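Local coordinates for putative uncharacterized protein (Campylobacter jejuni, PDB 5TPU) that is of unknown function but belongs to the WxcM-like family of the cupin clan and is modelled with bound thymidine-5'-diphosphate, at residues 70-75 with 103-108; 98-103 with 130-135. The protein carries 3 engineered substitutions. All coordinates share one frame; numbering follows the deposited sequence.

Interaction 1. Residues 70-75 with 103-108; sequences SCDIIL and MKNFSY
Antiparallel pairing of strands 71-76 and 99-104, in one sheet of the cupin-type beta fold, joins Asp72 to Lys104 as a hydrogen-bonded pair. Asp72 N donates to Lys104 O (2.9 Å), and Lys104 N returns a bond to Asp72 O. Beyond Lys104 the ladder gives way to a loop, yet the two segments stay tied: Ser107 N reaches Ser70 O at 2.7 Å, and Ser70 N donates to Ser107 OG, which chi1 of 64° sets between its own backbone N and carbonyl carbon. On the face bearing Cys71 and Ile73, Cys71 CB sits over the centre of the Phe106 ring, a CH-pi contact with CB 3.7 Å from the centroid and 12° off the normal. Cys71 SG adds a sulfur-aromatic contact over the ring, 4.4 Å from its centroid; Met66 of strand 62-68 touches both residues. Ile73 CG2 lies against Met103 CG, the two side chains pointing the same way. On the other face, Lys104 stretches its extended chain across Ile74, bringing CE to 3.7 Å from Ile74 CD1. There too Asn105 ND2 meets Asp72 OD2 on its anti side at 2.9 Å, carboxylate and amide planes standing 83° apart.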
loop_
_atom_site.group_PDB
_atom_site.type_symbol
_atom_site.label_atom_id
_atom_site.label_comp_id
_atom_site.label_asym_id
_atom_site.label_seq_id
_atom_site.Cartn_x
_atom_site.Cartn_y
_atom_site.Cartn_z
ATOM N N SER A 70 10.516 -6.636 9.535
ATOM C CA SER A 70 9.886 -7.885 9.796
ATOM C C SER A 70 8.951 -7.872 10.980
ATOM O O SER A 70 8.965 -6.991 11.832
ATOM C CB SER A 70 10.907 -9.008 9.934
ATOM O OG SER A 70 11.563 -8.891 11.161
ATOM N N CYS A 71 8.102 -8.884 10.986
ATOM C CA CYS A 71 7.227 -9.185 12.121
ATOM C C CYS A 71 6.753 -10.630 12.066
ATOM O O CYS A 71 6.944 -11.299 11.080
ATOM C CB CYS A 71 6.010 -8.248 12.188
ATOM S SG CYS A 71 4.748 -8.667 10.980
ATOM N N ASP A 72 6.156 -11.075 13.169
ATOM C CA ASP A 72 5.461 -12.338 13.311
ATOM C C ASP A 72 3.985 -12.048 13.465
ATOM O O ASP A 72 3.592 -11.119 14.199
ATOM C CB ASP A 72 5.952 -13.092 14.563
ATOM C CG ASP A 72 7.393 -13.447 14.474
ATOM O OD1 ASP A 72 7.862 -13.698 13.335
ATOM O OD2 ASP A 72 8.056 -13.440 15.516
ATOM N N ILE A 73 3.199 -12.852 12.750
ATOM C CA ILE A 73 1.752 -12.882 12.833
ATOM C C ILE A 73 1.405 -14.262 13.308
ATOM O O ILE A 73 1.734 -15.256 12.648
ATOM C CB ILE A 73 1.003 -12.750 11.486
ATOM C CG1 ILE A 73 1.874 -12.100 10.415
ATOM C CG2 ILE A 73 -0.374 -12.125 11.716
ATOM C CD1 ILE A 73 1.335 -10.843 9.762
ATOM N N ILE A 74 0.730 -14.314 14.447
ATOM C CA ILE A 74 0.106 -15.530 14.880
ATOM C C ILE A 74 -1.338 -15.536 14.396
ATOM O O ILE A 74 -2.136 -14.671 14.723
ATOM C CB ILE A 74 0.205 -15.651 16.385
ATOM C CG1 ILE A 74 1.664 -15.471 16.786
ATOM C CG2 ILE A 74 -0.357 -16.995 16.837
ATOM C CD1 ILE A 74 1.963 -15.946 18.192
ATOM N N LEU A 75 -1.652 -16.486 13.547
ATOM C CA LEU A 75 -3.006 -16.660 13.061
ATOM C C LEU A 75 -3.684 -17.785 13.843
ATOM O O LEU A 75 -3.002 -18.730 14.278
ATOM C CB LEU A 75 -2.986 -17.021 11.589
ATOM C CG LEU A 75 -2.425 -16.031 10.570
ATOM C CD1 LEU A 75 -2.305 -16.720 9.219
ATOM C CD2 LEU A 75 -3.355 -14.848 10.424
ATOM N N MET A 103 -0.212 -9.543 15.814
ATOM C CA MET A 103 1.055 -9.148 15.200
ATOM C C MET A 103 2.053 -8.686 16.253
ATOM O O MET A 103 1.723 -7.889 17.120
ATOM C CB MET A 103 0.776 -8.042 14.236
ATOM C CG MET A 103 -0.408 -8.336 13.350
ATOM S SD MET A 103 -0.258 -7.435 11.828
ATOM C CE MET A 103 -0.800 -5.791 12.217
ATOM N N LYS A 104 3.266 -9.200 16.184
ATOM C CA LYS A 104 4.244 -8.980 17.214
ATOM C C LYS A 104 5.646 -9.023 16.639
ATOM O O LYS A 104 5.816 -9.241 15.452
ATOM C CB LYS A 104 4.065 -10.040 18.328
ATOM C CG LYS A 104 4.441 -11.466 17.921
ATOM C CD LYS A 104 4.309 -12.483 19.067
ATOM C CE LYS A 104 4.942 -13.792 18.626
ATOM N NZ LYS A 104 5.007 -14.810 19.709
ATOM N N ASN A 105 6.630 -8.821 17.513
ATOM C CA ASN A 105 8.023 -8.744 17.161
ATOM C C ASN A 105 8.285 -7.955 15.896
ATOM O O ASN A 105 9.063 -8.421 15.071
ATOM C CB ASN A 105 8.589 -10.158 16.970
ATOM C CG ASN A 105 8.489 -10.973 18.222
ATOM O OD1 ASN A 105 8.844 -10.490 19.298
ATOM N ND2 ASN A 105 7.981 -12.206 18.105
ATOM N N PHE A 106 7.662 -6.790 15.740
ATOM C CA PHE A 106 8.024 -5.902 14.624
ATOM C C PHE A 106 9.477 -5.504 14.815
ATOM O O PHE A 106 9.849 -5.108 15.906
ATOM C CB PHE A 106 7.167 -4.642 14.566
ATOM C CG PHE A 106 5.781 -4.901 14.090
ATOM C CD1 PHE A 106 4.841 -5.444 14.949
ATOM C CD2 PHE A 106 5.429 -4.663 12.794
ATOM C CE1 PHE A 106 3.571 -5.714 14.513
ATOM C CE2 PHE A 106 4.135 -4.871 12.357
ATOM C CZ PHE A 106 3.204 -5.418 13.207
ATOM N N SER A 107 10.304 -5.655 13.800
ATOM C CA SER A 107 11.615 -5.036 13.893
ATOM C C SER A 107 11.426 -3.507 14.006
ATOM O O SER A 107 10.394 -2.951 13.606
ATOM C CB SER A 107 12.468 -5.423 12.709
ATOM O OG SER A 107 11.912 -4.931 11.528
ATOM N N TYR A 108 12.370 -2.845 14.659
ATOM C CA TYR A 108 12.219 -1.439 14.946
ATOM C C TYR A 108 12.018 -0.625 13.676
ATOM O O TYR A 108 12.812 -0.721 12.771
ATOM C CB TYR A 108 13.485 -0.941 15.594
ATOM C CG TYR A 108 13.371 0.473 16.044
ATOM C CD1 TYR A 108 12.882 0.751 17.290
ATOM C CD2 TYR A 108 13.779 1.549 15.227
ATOM C CE1 TYR A 108 12.772 2.045 17.739
ATOM C CE2 TYR A 108 13.701 2.841 15.673
ATOM C CZ TYR A 108 13.197 3.086 16.921
ATOM O OH TYR A 108 13.077 4.357 17.424
HETATM O O HOH W 1 10.057 -10.168 13.388
#

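Interaction 2. Residues 98-103 with 130-135; sequences NMWREM and DEFLRN
Strand 99-103 and helix 130-135 meet without backbone pairing: their closest CA atoms, those of Trp100 and Phe132, are 7.5 Å apart, and the gap is bridged mainly by side chains. The contact joins the C-terminal helix to a sheet of the cupin-type fold, with Phe132 carrying most of it from the helix side. Its CG is anti to the backbone N (chi1 173°), and the ring extends from the helix to the strand. Trp100 CB lies over one face of that ring, displaced toward the rim on the CE2 side, with CB to Phe132 CE2 at 3.6 Å; its CH-pi distance to the centroid is 4.0 Å. The indole leans across the root of the same side chain, Trp100 CE3 coming to 4.0 Å from Phe132 CB. The five-membered ring of Trp100 and the Phe132 ring are inclined to each other at 39°, their centroids 5.9 Å apart. At the Phe132 edge the partner is backbone: Asn98 O approaches CZ at 3.3 Å, near the ring plane. Behind the strand, Arg101 grips Met99 O with two nitrogens, NE at 3.3 Å and NH2 at 2.8 Å, both from the same face of the carbonyl plane. Gln62 receives a further bond from Arg101 NH1, while Ala56 of strand 55-57 touches both Trp100 and Phe132. The chemistry is thus largely apolar and aromatic, and the carbonyl oxygen of Asn98 beside the ring's polarised C-H edge probably adds a modest electrostatic attraction.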
loop_
_atom_site.group_PDB
_atom_site.type_symbol
_atom_site.label_atom_id
_atom_site.label_comp_id
_atom_site.label_asym_id
_atom_site.label_seq_id
_atom_site.Cartn_x
_atom_site.Cartn_y
_atom_site.Cartn_z
ATOM N N ASN A 98 -13.200 -14.796 9.282
ATOM C CA ASN A 98 -13.219 -15.497 10.553
ATOM C C ASN A 98 -11.871 -15.883 11.112
ATOM O O ASN A 98 -11.680 -17.011 11.524
ATOM C CB ASN A 98 -14.150 -16.705 10.458
ATOM C CG ASN A 98 -15.584 -16.277 10.222
ATOM O OD1 ASN A 98 -16.124 -16.401 9.110
ATOM N ND2 ASN A 98 -16.174 -15.671 11.248
ATOM N N MET A 99 -10.946 -14.923 11.153
ATOM C CA MET A 99 -9.605 -15.173 11.678
ATOM C C MET A 99 -9.173 -14.268 12.829
ATOM O O MET A 99 -9.364 -13.059 12.843
ATOM C CB MET A 99 -8.627 -15.017 10.545
ATOM C CG MET A 99 -8.794 -16.026 9.424
ATOM S SD MET A 99 -8.385 -17.693 9.967
ATOM C CE MET A 99 -6.675 -17.645 10.437
ATOM N N TRP A 100 -8.602 -14.909 13.828
ATOM C CA TRP A 100 -8.037 -14.247 14.968
ATOM C C TRP A 100 -6.578 -14.089 14.553
ATOM O O TRP A 100 -6.006 -14.964 13.869
ATOM C CB TRP A 100 -8.148 -15.126 16.177
ATOM C CG TRP A 100 -7.550 -14.625 17.414
ATOM C CD1 TRP A 100 -6.249 -14.781 17.854
ATOM C CD2 TRP A 100 -8.244 -13.957 18.459
ATOM N NE1 TRP A 100 -6.105 -14.203 19.087
ATOM C CE2 TRP A 100 -7.311 -13.677 19.473
ATOM C CE3 TRP A 100 -9.557 -13.520 18.614
ATOM C CZ2 TRP A 100 -7.669 -12.999 20.649
ATOM C CZ3 TRP A 100 -9.895 -12.864 19.782
ATOM C CH2 TRP A 100 -8.970 -12.630 20.780
ATOM N N ARG A 101 -6.011 -12.941 14.887
ATOM C CA ARG A 101 -4.611 -12.678 14.534
ATOM C C ARG A 101 -4.010 -11.727 15.495
ATOM O O ARG A 101 -4.697 -10.953 16.154
ATOM C CB ARG A 101 -4.458 -12.124 13.134
ATOM C CG ARG A 101 -4.599 -10.622 13.004
ATOM C CD ARG A 101 -5.968 -10.066 13.347
ATOM N NE ARG A 101 -7.025 -10.801 12.652
ATOM C CZ ARG A 101 -7.418 -10.574 11.403
ATOM N NH1 ARG A 101 -6.825 -9.654 10.635
ATOM N NH2 ARG A 101 -8.420 -11.256 10.903
ATOM N N GLU A 102 -2.704 -11.848 15.605
ATOM C CA GLU A 102 -1.971 -11.010 16.472
ATOM C C GLU A 102 -0.598 -10.812 15.874
ATOM O O GLU A 102 0.050 -11.758 15.396
ATOM C CB GLU A 102 -2.041 -11.548 17.896
ATOM C CG GLU A 102 -0.948 -12.427 18.445
ATOM C CD GLU A 102 -0.553 -11.961 19.830
ATOM O OE1 GLU A 102 -0.322 -10.757 19.965
ATOM O OE2 GLU A 102 -0.478 -12.761 20.778
ATOM N N MET A 103 -0.212 -9.543 15.814
ATOM C CA MET A 103 1.055 -9.148 15.200
ATOM C C MET A 103 2.053 -8.686 16.253
ATOM O O MET A 103 1.723 -7.889 17.120
ATOM C CB MET A 103 0.776 -8.042 14.236
ATOM C CG MET A 103 -0.408 -8.336 13.350
ATOM S SD MET A 103 -0.258 -7.435 11.828
ATOM C CE MET A 103 -0.800 -5.791 12.217
ATOM N N ASP A 130 -13.285 -15.877 23.325
ATOM C CA ASP A 130 -14.408 -16.810 23.458
ATOM C C ASP A 130 -15.555 -16.358 22.580
ATOM O O ASP A 130 -16.261 -17.200 22.020
ATOM C CB ASP A 130 -14.837 -17.008 24.914
ATOM C CG ASP A 130 -13.645 -17.136 25.836
ATOM O OD1 ASP A 130 -13.187 -18.275 26.038
ATOM O OD2 ASP A 130 -13.117 -16.089 26.286
ATOM N N GLU A 131 -15.713 -15.047 22.400
ATOM C CA GLU A 131 -16.709 -14.570 21.476
ATOM C C GLU A 131 -16.388 -14.994 20.051
ATOM O O GLU A 131 -17.294 -15.314 19.258
ATOM C CB GLU A 131 -16.849 -13.057 21.564
ATOM C CG GLU A 131 -18.012 -12.551 20.749
ATOM C CD GLU A 131 -18.083 -11.033 20.664
ATOM O OE1 GLU A 131 -18.487 -10.559 19.596
ATOM O OE2 GLU A 131 -17.765 -10.302 21.624
ATOM N N PHE A 132 -15.095 -14.968 19.730
ATOM C CA PHE A 132 -14.624 -15.436 18.419
ATOM C C PHE A 132 -15.012 -16.909 18.215
ATOM O O PHE A 132 -15.581 -17.264 17.184
ATOM C CB PHE A 132 -13.093 -15.296 18.316
ATOM C CG PHE A 132 -12.503 -15.896 17.088
ATOM C CD1 PHE A 132 -12.907 -15.469 15.837
ATOM C CD2 PHE A 132 -11.526 -16.859 17.189
ATOM C CE1 PHE A 132 -12.331 -15.997 14.700
ATOM C CE2 PHE A 132 -10.956 -17.406 16.046
ATOM C CZ PHE A 132 -11.347 -16.956 14.804
ATOM N N LEU A 133 -14.659 -17.756 19.179
ATOM C CA LEU A 133 -15.050 -19.173 19.114
ATOM C C LEU A 133 -16.558 -19.315 18.925
ATOM O O LEU A 133 -17.003 -19.935 17.963
ATOM C CB LEU A 133 -14.627 -19.913 20.380
ATOM C CG LEU A 133 -13.121 -19.971 20.601
ATOM C CD1 LEU A 133 -12.843 -20.825 21.821
ATOM C CD2 LEU A 133 -12.456 -20.525 19.354
ATOM N N ARG A 134 -17.345 -18.687 19.791
ATOM C CA ARG A 134 -18.799 -18.822 19.671
ATOM C C ARG A 134 -19.248 -18.590 18.239
ATOM O O ARG A 134 -19.934 -19.442 17.679
ATOM C CB ARG A 134 -19.577 -17.943 20.654
ATOM C CG ARG A 134 -19.708 -18.580 22.015
ATOM C CD ARG A 134 -20.365 -17.643 23.011
ATOM N NE ARG A 134 -19.377 -16.961 23.864
ATOM C CZ ARG A 134 -19.212 -15.632 23.984
ATOM N NH1 ARG A 134 -18.278 -15.162 24.815
ATOM N NH2 ARG A 134 -19.954 -14.753 23.301
ATOM N N ASN A 135 -18.818 -17.501 17.611
ATOM C CA ASN A 135 -19.297 -17.241 16.267
ATOM C C ASN A 135 -18.680 -18.099 15.158
ATOM O O ASN A 135 -19.177 -18.105 14.037
ATOM C CB ASN A 135 -19.314 -15.744 15.966
ATOM C CG ASN A 135 -18.129 -15.291 15.162
ATOM O OD1 ASN A 135 -17.290 -14.545 15.659
ATOM N ND2 ASN A 135 -18.059 -15.729 13.902
#

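Strand 99-104 carries both contacts: its end at Met103 and Lys104 pairs with strand 71-76 in interaction 1, while Trp100, and Asn98 two residues before it, receive the helix in interaction 2. Their centres are 18 Å apart, yet the segments are directly coupled, since Ile74 N lies 2.8 Å from Glu102 O, a probable hydrogen bond that continues the ladder. Leu75 CB also packs on Met99 CE at 3.9 Å. Met103 belongs to both segment pairs, and its side chain is about 7 Å from a bound thymidine-5'-diphosphate, against about 11 Å for that of Trp100. Met103 also touches Arg52, one of the residues lining a thymidine-5'-diphosphate pocket.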